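PDB 3CXB: secreted effector protein SifA from Salmonella typhimurium, which is required for endosomal tubulation and the formation of Salmonella-induced filaments in epithelial cells, and binds the host protein PLEKHM2 (SKIP). Local coordinates for residues Trp27-Glu32 / Glu122-Leu127; His51-Ala56 / Leu110-Asn115; Ala44-Cys49 / Lys73-Ala78. All coordinates share one frame; numbering follows the deposited sequence.

Interaction 1: Trp27-Glu32 / Glu122-Leu127; sequences WKVLWE and EVMGNL
M124 meets V29 and L30 at the point where helix 25-34 passes the end of a β-hairpin. From its CB, which heads for the helix, the M124 side chain goes first to CG, set anti to the carbonyl carbon (chi1 -59°); this methylene lies 4.2 Å from V29 CG1, and the two side chains run past each other in opposite directions. A bend at chi2 then sets the sulfur, and M124 SD lies 4.1 Å from L30 CD1. The further bend at chi3 turns CE away from L30 CD1. M124 also touches W26 and K33 of the same helix, one turn or so to each side of L30.

The hairpin joins strands 118-123 and 126-132 by a type I' β-turn from V123 to N126, with M124 and G125 at its two central positions, both at positive phi. G125 has backbone angles that would drive a CB into the carbonyl oxygen of M124. V123 O accepts two bonds, from N126 N at 3.1 Å and from N126 ND2 at 2.6 Å, the side-chain amide lying nearly in line with the carbonyl (164°).

Beside M124, the other branch of L30 is engaged as well: its CD2 lies 4.1 Å from V123 CG1, the two side chains crossing at about a right angle, and V123 in turn leans on L54 and L110.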
# COMPACT_ATOMS: atom_id res chain seq x y z
N TRP A 27 16.68 -21.24 -6.95
CA TRP A 27 17.01 -20.24 -5.95
C TRP A 27 18.54 -20.07 -5.90
O TRP A 27 19.04 -18.94 -5.97
CB TRP A 27 16.47 -20.68 -4.58
CG TRP A 27 16.62 -19.67 -3.48
CD1 TRP A 27 17.18 -18.43 -3.58
CD2 TRP A 27 16.25 -19.83 -2.11
NE1 TRP A 27 17.20 -17.81 -2.35
CE2 TRP A 27 16.63 -18.66 -1.43
CE3 TRP A 27 15.64 -20.86 -1.38
CZ2 TRP A 27 16.42 -18.48 -0.05
CZ3 TRP A 27 15.43 -20.68 -0.01
CH2 TRP A 27 15.82 -19.51 0.64
N LYS A 28 19.27 -21.18 -5.81
CA LYS A 28 20.74 -21.12 -5.76
C LYS A 28 21.33 -20.45 -7.00
O LYS A 28 22.34 -19.76 -6.92
CB LYS A 28 21.36 -22.52 -5.62
CG LYS A 28 21.22 -23.09 -4.25
CD LYS A 28 21.84 -24.45 -4.17
CE LYS A 28 21.53 -25.10 -2.82
NZ LYS A 28 22.15 -26.45 -2.66
N VAL A 29 20.69 -20.66 -8.15
CA VAL A 29 21.16 -20.04 -9.37
C VAL A 29 20.82 -18.55 -9.33
O VAL A 29 21.59 -17.72 -9.82
CB VAL A 29 20.52 -20.72 -10.62
CG1 VAL A 29 19.04 -20.77 -10.48
CG2 VAL A 29 20.88 -19.97 -11.89
N LEU A 30 19.70 -18.20 -8.73
CA LEU A 30 19.31 -16.79 -8.68
C LEU A 30 20.16 -16.06 -7.67
O LEU A 30 20.60 -14.94 -7.91
CB LEU A 30 17.84 -16.63 -8.29
CG LEU A 30 17.49 -15.17 -7.98
CD1 LEU A 30 17.77 -14.31 -9.20
CD2 LEU A 30 16.05 -15.06 -7.60
N TRP A 31 20.39 -16.72 -6.54
CA TRP A 31 21.17 -16.12 -5.48
C TRP A 31 22.62 -15.91 -5.89
O TRP A 31 23.23 -14.90 -5.54
CB TRP A 31 21.11 -16.97 -4.22
CG TRP A 31 21.81 -16.32 -3.08
CD1 TRP A 31 22.93 -16.78 -2.44
CD2 TRP A 31 21.48 -15.08 -2.46
NE1 TRP A 31 23.32 -15.90 -1.47
CE2 TRP A 31 22.44 -14.84 -1.46
CE3 TRP A 31 20.46 -14.13 -2.66
CZ2 TRP A 31 22.42 -13.70 -0.66
CZ3 TRP A 31 20.44 -13.00 -1.87
CH2 TRP A 31 21.42 -12.79 -0.88
N GLU A 32 23.17 -16.86 -6.64
CA GLU A 32 24.54 -16.76 -7.08
C GLU A 32 24.70 -15.61 -8.06
O GLU A 32 25.81 -15.18 -8.34
CB GLU A 32 24.99 -18.05 -7.75
CG GLU A 32 26.45 -18.37 -7.49
CD GLU A 32 26.78 -18.36 -6.01
OE1 GLU A 32 26.03 -19.01 -5.24
OE2 GLU A 32 27.77 -17.71 -5.62
N GLU A 122 8.29 -14.83 -12.35
CA GLU A 122 9.21 -15.73 -13.04
C GLU A 122 10.61 -15.63 -12.42
O GLU A 122 11.03 -14.56 -11.98
CB GLU A 122 9.26 -15.42 -14.53
CG GLU A 122 7.97 -15.73 -15.25
CD GLU A 122 7.99 -15.29 -16.69
OE1 GLU A 122 8.82 -15.80 -17.48
OE2 GLU A 122 7.17 -14.41 -17.04
N VAL A 123 11.32 -16.74 -12.37
CA VAL A 123 12.65 -16.77 -11.80
C VAL A 123 13.59 -17.37 -12.82
O VAL A 123 13.55 -18.58 -13.06
CB VAL A 123 12.72 -17.64 -10.54
CG1 VAL A 123 14.16 -17.70 -10.05
CG2 VAL A 123 11.82 -17.07 -9.46
N MET A 124 14.43 -16.52 -13.41
CA MET A 124 15.38 -16.94 -14.43
C MET A 124 14.63 -17.37 -15.68
O MET A 124 15.16 -18.10 -16.51
CB MET A 124 16.25 -18.10 -13.93
CG MET A 124 17.08 -17.81 -12.66
SD MET A 124 18.02 -16.26 -12.75
CE MET A 124 18.97 -16.56 -14.26
N GLY A 125 13.40 -16.90 -15.80
CA GLY A 125 12.57 -17.22 -16.95
C GLY A 125 11.56 -18.30 -16.64
O GLY A 125 10.73 -18.61 -17.48
N ASN A 126 11.61 -18.87 -15.44
CA ASN A 126 10.69 -19.93 -15.04
C ASN A 126 9.44 -19.39 -14.34
O ASN A 126 9.53 -18.57 -13.44
CB ASN A 126 11.41 -20.90 -14.11
CG ASN A 126 12.70 -21.40 -14.71
OD1 ASN A 126 12.68 -22.15 -15.68
ND2 ASN A 126 13.83 -20.95 -14.16
N LEU A 127 8.27 -19.85 -14.75
CA LEU A 127 7.04 -19.35 -14.14
C LEU A 127 6.96 -19.99 -12.77
O LEU A 127 6.88 -21.21 -12.68
CB LEU A 127 5.85 -19.74 -14.99
CG LEU A 127 4.46 -19.59 -14.39
CD1 LEU A 127 4.23 -18.17 -13.94
CD2 LEU A 127 3.43 -20.01 -15.42

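Interaction 2: His51-Ala56 / Leu110-Asn115; sequences HEMLFA and LRITQN
M53 and L110 point their side chains at each other, tip to tip, between the C-terminal turn of helix 42-54 and the face of strand 108-114 that carries L110 and I112. The contact is wholly apolar. M53 supplies most of the helix side: with CG anti to its backbone N (chi1 177°) and chi2 likewise extended, the chain reaches straight out from the helix before bending at chi3, which brings the methyl CE to the branched end of L110. M53 CE is near both methyls there, with L110 CD1 at 3.3 Å and L110 CD2 at 3.5 Å, so it faces the fork of the leucine. M53 CE has a looser neighbour in I112 CD1, at 4.4 Å, and thus spans two residues whose side chains leave the same face of the strand. A second leucine joins from the helix end: L54 CD1 lies 4.0 Å from L110 CD1, the two side chains sliding past each other in opposite directions.

F55 N bonds H51 O at 2.8 Å, and F55 is the first residue to leave the helical conformation. The CB of L54 sits 3.7 Å above one face of the F55 ring, toward its rim.

Two charged residues beside the contact are paired. R111, whose side chain leaves the strand on the face turned from the helix, forms a salt bridge with E108, while E52 forms one with R64 of helix 62-75.

Strand 108-114 runs between strands 96-101 and 118-123 of the five-stranded antiparallel sheet. C121 of the latter touches M53, L54 and L110, and L65 of helix 62-75 touches I112.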
# COMPACT_ATOMS: atom_id res chain seq x y z
N HIS A 51 13.06 -15.85 0.10
CA HIS A 51 12.41 -17.02 0.64
C HIS A 51 10.93 -16.78 0.85
O HIS A 51 10.10 -17.58 0.40
CB HIS A 51 13.03 -17.46 1.96
CG HIS A 51 12.29 -18.59 2.60
ND1 HIS A 51 11.21 -18.39 3.43
CD2 HIS A 51 12.46 -19.93 2.51
CE1 HIS A 51 10.75 -19.56 3.84
NE2 HIS A 51 11.49 -20.51 3.29
N GLU A 52 10.59 -15.68 1.52
CA GLU A 52 9.18 -15.38 1.75
C GLU A 52 8.44 -15.23 0.42
O GLU A 52 7.28 -15.63 0.28
CB GLU A 52 9.02 -14.08 2.54
CG GLU A 52 7.56 -13.63 2.66
CD GLU A 52 7.41 -12.28 3.31
OE1 GLU A 52 6.28 -11.75 3.38
OE2 GLU A 52 8.42 -11.73 3.77
N MET A 53 9.14 -14.68 -0.55
CA MET A 53 8.54 -14.40 -1.84
C MET A 53 8.28 -15.56 -2.75
O MET A 53 7.24 -15.61 -3.40
CB MET A 53 9.39 -13.39 -2.61
CG MET A 53 8.85 -13.10 -4.00
SD MET A 53 9.94 -11.98 -4.88
CE MET A 53 10.11 -12.81 -6.41
N LEU A 54 9.20 -16.50 -2.80
CA LEU A 54 9.01 -17.60 -3.72
C LEU A 54 9.16 -18.97 -3.16
O LEU A 54 8.77 -19.93 -3.80
CB LEU A 54 9.98 -17.46 -4.89
CG LEU A 54 9.98 -16.14 -5.65
CD1 LEU A 54 11.37 -15.90 -6.20
CD2 LEU A 54 8.94 -16.19 -6.77
N PHE A 55 9.73 -19.09 -1.96
CA PHE A 55 9.93 -20.44 -1.45
C PHE A 55 9.40 -20.71 -0.06
O PHE A 55 10.01 -21.44 0.70
CB PHE A 55 11.42 -20.80 -1.50
CG PHE A 55 12.12 -20.32 -2.75
CD1 PHE A 55 12.74 -19.07 -2.78
CD2 PHE A 55 12.14 -21.10 -3.90
CE1 PHE A 55 13.37 -18.60 -3.95
CE2 PHE A 55 12.76 -20.65 -5.07
CZ PHE A 55 13.38 -19.39 -5.09
N ALA A 56 8.25 -20.12 0.27
CA ALA A 56 7.64 -20.33 1.58
C ALA A 56 6.46 -21.28 1.44
O ALA A 56 6.22 -21.81 0.36
CB ALA A 56 7.18 -19.03 2.18
N LEU A 110 14.42 -11.83 -12.56
CA LEU A 110 13.19 -12.01 -11.82
C LEU A 110 12.15 -11.11 -12.46
O LEU A 110 12.38 -9.93 -12.67
CB LEU A 110 13.39 -11.61 -10.35
CG LEU A 110 12.23 -11.75 -9.36
CD1 LEU A 110 11.95 -13.22 -9.12
CD2 LEU A 110 12.58 -11.05 -8.06
N ARG A 111 11.01 -11.68 -12.79
CA ARG A 111 9.95 -10.92 -13.44
C ARG A 111 8.66 -11.03 -12.65
O ARG A 111 8.23 -12.12 -12.30
CB ARG A 111 9.75 -11.49 -14.85
CG ARG A 111 8.72 -10.76 -15.69
CD ARG A 111 8.49 -11.50 -17.01
NE ARG A 111 7.39 -10.92 -17.77
CZ ARG A 111 7.43 -9.72 -18.34
NH1 ARG A 111 6.38 -9.26 -19.01
NH2 ARG A 111 8.54 -9.00 -18.26
N ILE A 112 8.03 -9.90 -12.38
CA ILE A 112 6.77 -9.89 -11.64
C ILE A 112 5.78 -9.10 -12.47
O ILE A 112 6.02 -7.92 -12.77
CB ILE A 112 6.88 -9.17 -10.29
CG1 ILE A 112 7.71 -10.00 -9.30
CG2 ILE A 112 5.50 -8.91 -9.72
CD1 ILE A 112 8.05 -9.24 -8.00
N THR A 113 4.67 -9.72 -12.86
CA THR A 113 3.69 -8.97 -13.63
C THR A 113 2.42 -8.93 -12.82
O THR A 113 2.13 -9.86 -12.07
CB THR A 113 3.43 -9.64 -14.99
OG1 THR A 113 2.74 -10.87 -14.77
CG2 THR A 113 4.77 -9.94 -15.71
N GLN A 114 1.70 -7.83 -12.92
CA GLN A 114 0.46 -7.69 -12.18
C GLN A 114 -0.59 -7.12 -13.10
O GLN A 114 -0.50 -5.98 -13.57
CB GLN A 114 0.64 -6.78 -10.95
CG GLN A 114 1.92 -7.03 -10.15
CD GLN A 114 1.88 -6.42 -8.75
OE1 GLN A 114 1.18 -5.43 -8.49
NE2 GLN A 114 2.65 -7.01 -7.85
N ASN A 115 -1.59 -7.94 -13.38
CA ASN A 115 -2.68 -7.56 -14.24
C ASN A 115 -3.84 -7.16 -13.36
O ASN A 115 -3.67 -6.94 -12.16
CB ASN A 115 -3.06 -8.76 -15.12
CG ASN A 115 -1.87 -9.28 -15.90
OD1 ASN A 115 -1.34 -8.60 -16.76
ND2 ASN A 115 -1.45 -10.50 -15.60

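Interaction 3: Ala44-Cys49 / Lys73-Ala78; sequences AKADRC and KELACA
L75 presents one methyl, CD1, end-on to the backbone of helix 42-54 at A46. Its side chain projects from the last turn of helix 62-75 toward the other helix; with CG anti to the carbonyl carbon (chi1 -71°) and chi2 extended at 175°, CD1 becomes the leading atom. L75 CD1 rests 3.6 Å from A46 N and 3.7 Å from A46 CA, while A46 CB flanks it at 3.8 Å. The short A46 side chain leaves the backbone at A46 within reach of the leucine, consistent with a CA-CA separation of 6.8 Å between A46 and L75.

K45 and C49 border this spot, one turn apart on the same helix. K45 CB lies 4.0 Å from L75 CD1, but beyond CG the lysine chain is extended and carries its amine away from L75. C49 is a more distant neighbour: C49 SG lies 4.4 Å from L75 CD1.

Just after L75 the chain leaves helical geometry at A76. Deeper between the two helices, A46 and C49 pack on L72, and C49 also on I68. F38, in the loop ahead of helix 42-54, touches A46, L75 and A76, and F84 of edge strand 84-87 adjoins A76.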
# COMPACT_ATOMS: atom_id res chain seq x y z
N ALA A 44 21.68 -11.43 4.16
CA ALA A 44 20.92 -12.35 5.00
C ALA A 44 19.45 -11.92 4.96
O ALA A 44 18.54 -12.76 4.95
CB ALA A 44 21.44 -12.32 6.42
N LYS A 45 19.21 -10.61 4.94
CA LYS A 45 17.85 -10.09 4.86
C LYS A 45 17.25 -10.24 3.45
O LYS A 45 16.07 -10.56 3.30
CB LYS A 45 17.80 -8.63 5.29
CG LYS A 45 18.12 -8.40 6.77
CD LYS A 45 18.15 -6.91 7.11
CE LYS A 45 18.54 -6.66 8.57
NZ LYS A 45 18.47 -5.21 8.96
N ALA A 46 18.04 -10.01 2.42
CA ALA A 46 17.54 -10.14 1.05
C ALA A 46 17.26 -11.62 0.77
O ALA A 46 16.46 -11.98 -0.10
CB ALA A 46 18.56 -9.59 0.05
N ASP A 47 17.94 -12.48 1.52
CA ASP A 47 17.79 -13.91 1.37
C ASP A 47 16.46 -14.36 1.95
O ASP A 47 15.75 -15.19 1.38
CB ASP A 47 18.95 -14.62 2.07
CG ASP A 47 18.84 -16.13 2.02
OD1 ASP A 47 17.96 -16.68 2.69
OD2 ASP A 47 19.62 -16.77 1.30
N ARG A 48 16.12 -13.80 3.11
CA ARG A 48 14.86 -14.16 3.74
C ARG A 48 13.72 -13.56 2.92
O ARG A 48 12.63 -14.12 2.87
CB ARG A 48 14.82 -13.67 5.18
CG ARG A 48 14.19 -14.68 6.14
CD ARG A 48 14.86 -16.04 6.00
NE ARG A 48 14.31 -17.04 6.92
CZ ARG A 48 14.68 -18.32 6.96
NH1 ARG A 48 15.62 -18.76 6.13
NH2 ARG A 48 14.12 -19.15 7.83
N CYS A 49 13.97 -12.42 2.28
CA CYS A 49 12.97 -11.79 1.43
C CYS A 49 12.58 -12.78 0.33
O CYS A 49 11.42 -13.16 0.19
CB CYS A 49 13.54 -10.55 0.76
SG CYS A 49 13.47 -9.06 1.74
N LYS A 73 15.32 -3.82 -3.54
CA LYS A 73 15.94 -2.68 -4.20
C LYS A 73 16.63 -1.81 -3.16
O LYS A 73 17.79 -1.41 -3.33
CB LYS A 73 14.88 -1.87 -4.94
CG LYS A 73 15.47 -0.76 -5.78
CD LYS A 73 14.36 0.03 -6.45
CE LYS A 73 14.87 1.30 -7.11
NZ LYS A 73 13.71 2.16 -7.49
N GLU A 74 15.93 -1.53 -2.07
CA GLU A 74 16.49 -0.72 -1.00
C GLU A 74 17.70 -1.43 -0.36
O GLU A 74 18.65 -0.77 0.06
CB GLU A 74 15.40 -0.46 0.05
CG GLU A 74 15.59 0.80 0.90
CD GLU A 74 16.76 0.69 1.89
OE1 GLU A 74 16.86 -0.33 2.60
OE2 GLU A 74 17.58 1.64 1.96
N LEU A 75 17.70 -2.76 -0.31
CA LEU A 75 18.83 -3.47 0.28
C LEU A 75 20.08 -3.51 -0.60
O LEU A 75 21.20 -3.67 -0.11
CB LEU A 75 18.44 -4.92 0.63
CG LEU A 75 17.49 -5.13 1.80
CD1 LEU A 75 17.13 -6.61 1.91
CD2 LEU A 75 18.14 -4.63 3.09
N ALA A 76 19.89 -3.39 -1.90
CA ALA A 76 21.02 -3.44 -2.81
C ALA A 76 21.75 -2.11 -2.80
O ALA A 76 21.17 -1.07 -2.50
CB ALA A 76 20.53 -3.76 -4.21
N CYS A 77 23.04 -2.14 -3.13
CA CYS A 77 23.84 -0.93 -3.16
C CYS A 77 23.36 -0.07 -4.33
O CYS A 77 22.75 -0.59 -5.27
CB CYS A 77 25.33 -1.27 -3.31
SG CYS A 77 25.83 -2.23 -4.79
N ALA A 78 23.61 1.23 -4.27
CA ALA A 78 23.19 2.15 -5.34
C ALA A 78 23.71 1.74 -6.71
O ALA A 78 23.06 1.96 -7.72
CB ALA A 78 23.65 3.56 -5.01

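Overall arrangement
Helix 42-54 ties the three contacts together: interaction 3 uses its first half and interaction 2 its C-terminal end, while interaction 1 touches it through W27, whose CZ2 is 3.6 Å from D47 OD1, and through V123, whose CG2 is 3.5 Å from L54 CD1. W27 also stacks on F55, just beyond the helix. Interactions 1 and 2 have centres about 11 Å apart and reach adjacent strands of one antiparallel sheet, where E122 and R111 form a long, weak ion pair. Interaction 3 lies about 16 Å from interaction 1 and 15 Å from interaction 2, centre to centre. Along the chain, interactions 2 and 3 interleave, and both are nested within the loop closed by interaction 1.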